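Local coordinates for alpha-glucosidase (Pseudoalteromonas sp. K8, PDB 5HQA), which probably hydrolyses alpha-glucosidic bonds as a family 97 glycoside hydrolase, binds acarbose beside a calcium ion, and is activated by chloride, at residues H181-Y192 with T226-A237. Numbering follows the deposited sequence.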
# COMPACT_ATOMS: atom_id res chain seq x y z
N HIS A 181 18.07 -10.15 1.27
CA HIS A 181 16.69 -9.93 0.88
C HIS A 181 16.61 -8.91 -0.24
O HIS A 181 17.31 -7.89 -0.21
CB HIS A 181 15.84 -9.47 2.05
CG HIS A 181 15.54 -10.55 3.04
ND1 HIS A 181 16.54 -11.23 3.71
CD2 HIS A 181 14.37 -11.09 3.45
CE1 HIS A 181 15.99 -12.13 4.51
NE2 HIS A 181 14.67 -12.06 4.37
N ILE A 182 15.75 -9.18 -1.21
CA ILE A 182 15.60 -8.33 -2.39
C ILE A 182 14.11 -8.15 -2.65
O ILE A 182 13.33 -9.09 -2.46
CB ILE A 182 16.31 -8.94 -3.61
CG1 ILE A 182 17.81 -9.09 -3.32
CG2 ILE A 182 16.07 -8.10 -4.87
CD1 ILE A 182 18.59 -9.78 -4.43
N SER A 183 13.72 -6.95 -3.08
CA SER A 183 12.33 -6.73 -3.45
C SER A 183 12.28 -5.85 -4.69
O SER A 183 12.93 -4.80 -4.72
CB SER A 183 11.55 -6.08 -2.31
OG SER A 183 10.16 -6.07 -2.60
N ILE A 184 11.51 -6.27 -5.68
CA ILE A 184 11.37 -5.56 -6.95
C ILE A 184 10.02 -4.87 -6.97
O ILE A 184 9.00 -5.48 -6.64
CB ILE A 184 11.54 -6.52 -8.14
CG1 ILE A 184 12.91 -7.19 -8.07
CG2 ILE A 184 11.35 -5.78 -9.48
CD1 ILE A 184 13.07 -8.33 -9.04
N HIS A 185 10.00 -3.60 -7.38
CA HIS A 185 8.76 -2.84 -7.42
C HIS A 185 8.96 -1.72 -8.44
O HIS A 185 9.85 -1.79 -9.29
CB HIS A 185 8.41 -2.37 -6.00
CG HIS A 185 7.06 -1.74 -5.86
ND1 HIS A 185 5.90 -2.32 -6.35
CD2 HIS A 185 6.67 -0.59 -5.26
CE1 HIS A 185 4.87 -1.55 -6.07
NE2 HIS A 185 5.31 -0.49 -5.41
N GLU A 186 8.12 -0.69 -8.38
CA GLU A 186 8.30 0.47 -9.25
C GLU A 186 7.82 1.72 -8.52
O GLU A 186 7.11 1.64 -7.51
CB GLU A 186 7.59 0.28 -10.60
CG GLU A 186 6.15 -0.15 -10.54
CD GLU A 186 5.55 -0.33 -11.94
OE1 GLU A 186 4.63 -1.15 -12.09
OE2 GLU A 186 6.00 0.36 -12.89
N ALA A 187 8.24 2.88 -9.02
CA ALA A 187 7.89 4.13 -8.38
C ALA A 187 7.43 5.14 -9.42
O ALA A 187 7.95 5.17 -10.54
CB ALA A 187 9.09 4.70 -7.58
N ALA A 188 6.46 5.98 -9.02
CA ALA A 188 5.92 7.05 -9.86
C ALA A 188 5.29 6.50 -11.13
O ALA A 188 5.64 6.86 -12.26
CB ALA A 188 7.00 8.10 -10.18
N LEU A 189 4.32 5.61 -10.94
CA LEU A 189 3.62 4.99 -12.07
C LEU A 189 2.59 5.99 -12.58
O LEU A 189 1.48 6.10 -12.04
CB LEU A 189 2.98 3.67 -11.65
CG LEU A 189 2.10 2.96 -12.68
CD1 LEU A 189 2.85 2.69 -13.99
CD2 LEU A 189 1.57 1.66 -12.08
N VAL A 190 2.97 6.73 -13.62
CA VAL A 190 2.19 7.84 -14.17
C VAL A 190 2.12 7.68 -15.68
O VAL A 190 3.16 7.55 -16.34
CB VAL A 190 2.82 9.21 -13.83
CG1 VAL A 190 2.01 10.34 -14.47
CG2 VAL A 190 2.92 9.39 -12.33
N ASP A 191 0.90 7.69 -16.24
CA ASP A 191 0.68 7.61 -17.69
C ASP A 191 1.44 6.43 -18.31
O ASP A 191 2.11 6.56 -19.33
CB ASP A 191 1.06 8.92 -18.38
CG ASP A 191 0.64 8.93 -19.85
OD1 ASP A 191 -0.43 8.35 -20.15
OD2 ASP A 191 1.38 9.49 -20.69
N TYR A 192 1.31 5.27 -17.69
CA TYR A 192 2.04 4.09 -18.13
C TYR A 192 1.31 2.88 -17.57
O TYR A 192 0.46 3.00 -16.69
CB TYR A 192 3.49 4.15 -17.64
CG TYR A 192 4.52 3.36 -18.44
CD1 TYR A 192 5.14 3.92 -19.56
CD2 TYR A 192 4.91 2.08 -18.04
CE1 TYR A 192 6.11 3.21 -20.27
CE2 TYR A 192 5.88 1.36 -18.74
CZ TYR A 192 6.47 1.94 -19.86
OH TYR A 192 7.43 1.24 -20.55
N THR A 226 9.81 6.15 -18.72
CA THR A 226 9.09 5.13 -17.97
C THR A 226 9.00 5.52 -16.51
O THR A 226 9.73 6.40 -16.04
CB THR A 226 9.80 3.78 -18.10
OG1 THR A 226 11.06 3.85 -17.41
CG2 THR A 226 10.01 3.39 -19.56
N PRO A 227 8.14 4.85 -15.74
CA PRO A 227 8.27 4.91 -14.28
C PRO A 227 9.61 4.33 -13.86
O PRO A 227 10.32 3.70 -14.65
CB PRO A 227 7.10 4.06 -13.77
CG PRO A 227 6.13 3.97 -14.94
CD PRO A 227 7.01 4.01 -16.17
N TRP A 228 9.97 4.55 -12.60
CA TRP A 228 11.17 3.93 -12.06
C TRP A 228 10.93 2.45 -11.80
O TRP A 228 9.86 2.05 -11.35
CB TRP A 228 11.56 4.62 -10.75
CG TRP A 228 11.95 6.05 -10.94
CD1 TRP A 228 11.13 7.14 -10.92
CD2 TRP A 228 13.27 6.54 -11.21
NE1 TRP A 228 11.87 8.28 -11.16
CE2 TRP A 228 13.18 7.94 -11.33
CE3 TRP A 228 14.52 5.92 -11.35
CZ2 TRP A 228 14.30 8.75 -11.59
CZ3 TRP A 228 15.64 6.72 -11.61
CH2 TRP A 228 15.52 8.11 -11.73
N ARG A 229 11.93 1.63 -12.12
CA ARG A 229 11.97 0.23 -11.69
C ARG A 229 12.87 0.18 -10.46
O ARG A 229 13.96 0.75 -10.48
CB ARG A 229 12.54 -0.66 -12.80
CG ARG A 229 11.58 -0.95 -13.95
CD ARG A 229 11.36 0.26 -14.87
NE ARG A 229 10.26 -0.00 -15.80
CZ ARG A 229 8.97 0.09 -15.47
NH1 ARG A 229 8.62 0.46 -14.23
NH2 ARG A 229 8.04 -0.19 -16.37
N THR A 230 12.40 -0.46 -9.38
CA THR A 230 13.13 -0.41 -8.12
C THR A 230 13.57 -1.80 -7.68
O THR A 230 12.81 -2.77 -7.81
CB THR A 230 12.32 0.26 -6.98
OG1 THR A 230 11.15 -0.51 -6.68
CG2 THR A 230 11.88 1.66 -7.39
N ILE A 231 14.79 -1.88 -7.16
CA ILE A 231 15.35 -3.11 -6.62
C ILE A 231 15.89 -2.79 -5.24
O ILE A 231 16.98 -2.22 -5.11
CB ILE A 231 16.45 -3.69 -7.52
CG1 ILE A 231 15.95 -3.85 -8.96
CG2 ILE A 231 16.92 -5.03 -6.95
CD1 ILE A 231 17.05 -4.19 -9.97
N GLN A 232 15.13 -3.13 -4.20
CA GLN A 232 15.62 -2.99 -2.84
C GLN A 232 16.49 -4.19 -2.49
O GLN A 232 16.17 -5.32 -2.85
CB GLN A 232 14.45 -2.89 -1.86
CG GLN A 232 13.62 -1.62 -2.02
CD GLN A 232 12.55 -1.50 -0.96
OE1 GLN A 232 11.35 -1.55 -1.24
NE2 GLN A 232 12.99 -1.31 0.28
N ILE A 233 17.59 -3.93 -1.79
CA ILE A 233 18.55 -4.96 -1.43
C ILE A 233 19.00 -4.70 0.00
O ILE A 233 19.42 -3.58 0.32
CB ILE A 233 19.78 -4.95 -2.37
CG1 ILE A 233 19.34 -5.06 -3.84
CG2 ILE A 233 20.76 -6.06 -1.98
CD1 ILE A 233 20.45 -4.75 -4.84
N GLY A 234 18.95 -5.72 0.85
CA GLY A 234 19.43 -5.56 2.22
C GLY A 234 19.87 -6.86 2.84
O GLY A 234 19.44 -7.95 2.43
N GLU A 235 20.75 -6.75 3.84
CA GLU A 235 21.21 -7.94 4.55
C GLU A 235 20.10 -8.57 5.37
O GLU A 235 20.15 -9.78 5.65
CB GLU A 235 22.35 -7.63 5.51
CG GLU A 235 23.40 -6.70 5.03
CD GLU A 235 24.39 -6.44 6.12
OE1 GLU A 235 25.42 -7.14 6.14
OE2 GLU A 235 24.13 -5.59 6.99
N LYS A 236 19.13 -7.78 5.82
CA LYS A 236 18.07 -8.23 6.71
C LYS A 236 16.72 -7.87 6.12
O LYS A 236 16.58 -6.88 5.40
CB LYS A 236 18.18 -7.57 8.10
CG LYS A 236 19.45 -7.83 8.84
CD LYS A 236 19.50 -6.95 10.09
CE LYS A 236 20.73 -7.25 10.94
NZ LYS A 236 20.80 -8.70 11.29
N ALA A 237 15.71 -8.67 6.46
CA ALA A 237 14.36 -8.37 6.01
C ALA A 237 13.94 -6.95 6.40
O ALA A 237 13.37 -6.22 5.57
CB ALA A 237 13.38 -9.40 6.57
O HOH W 1 11.65 -2.23 -4.72
O HOH W 2 9.92 -3.19 -2.91
O HOH W 3 5.46 0.10 -15.37
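Thr226 lies beside the Tyr192 phenol, its CG2 3.5 Å from Tyr192 OH. Pro227 follows over the same ring face in a CH-pi contact, its CD 3.6 Å from the Tyr192 ring centroid. Tyr192 CG is roughly anti to the backbone N (chi1 -155°), which turns the ring under the proline. Without this ring, as with an alanine here, Pro227 CD would probably lose its aromatic platform and Glu128 its phenol partner. Trp228 and Ala187 form the first of four antiparallel hydrogen-bonded pairs, which end at Gly234 and His181. Arg229 NH1 bonds Glu186 OE2 at 2.9 Å in a salt bridge. OE2 sits near the guanidinium plane, but NH1 meets it from above the carboxylate plane. One water also joins this oxygen to Arg229 NH2. Arg229 NE has a second salt bridge to Glu128, and Glu186 OE1 holds Met195 N and pairs with Lys440. Thr230 OG1 shares a water with Ser183 O. Ile231 CG2 packs alongside Ile182 CG2 at 3.8 Å. Gln232 OE1 reaches Ser183 OG through another water; that hydroxyl also bonds Thr173 OG1. Past the strand, Ala237 CB covers a His181 ring face. In the N-terminal beta-sandwich, strand 107-114 flanks 224-234 and strand 172-175 flanks 181-187, while strands 22-27 and 122-134 cover the isoleucine face.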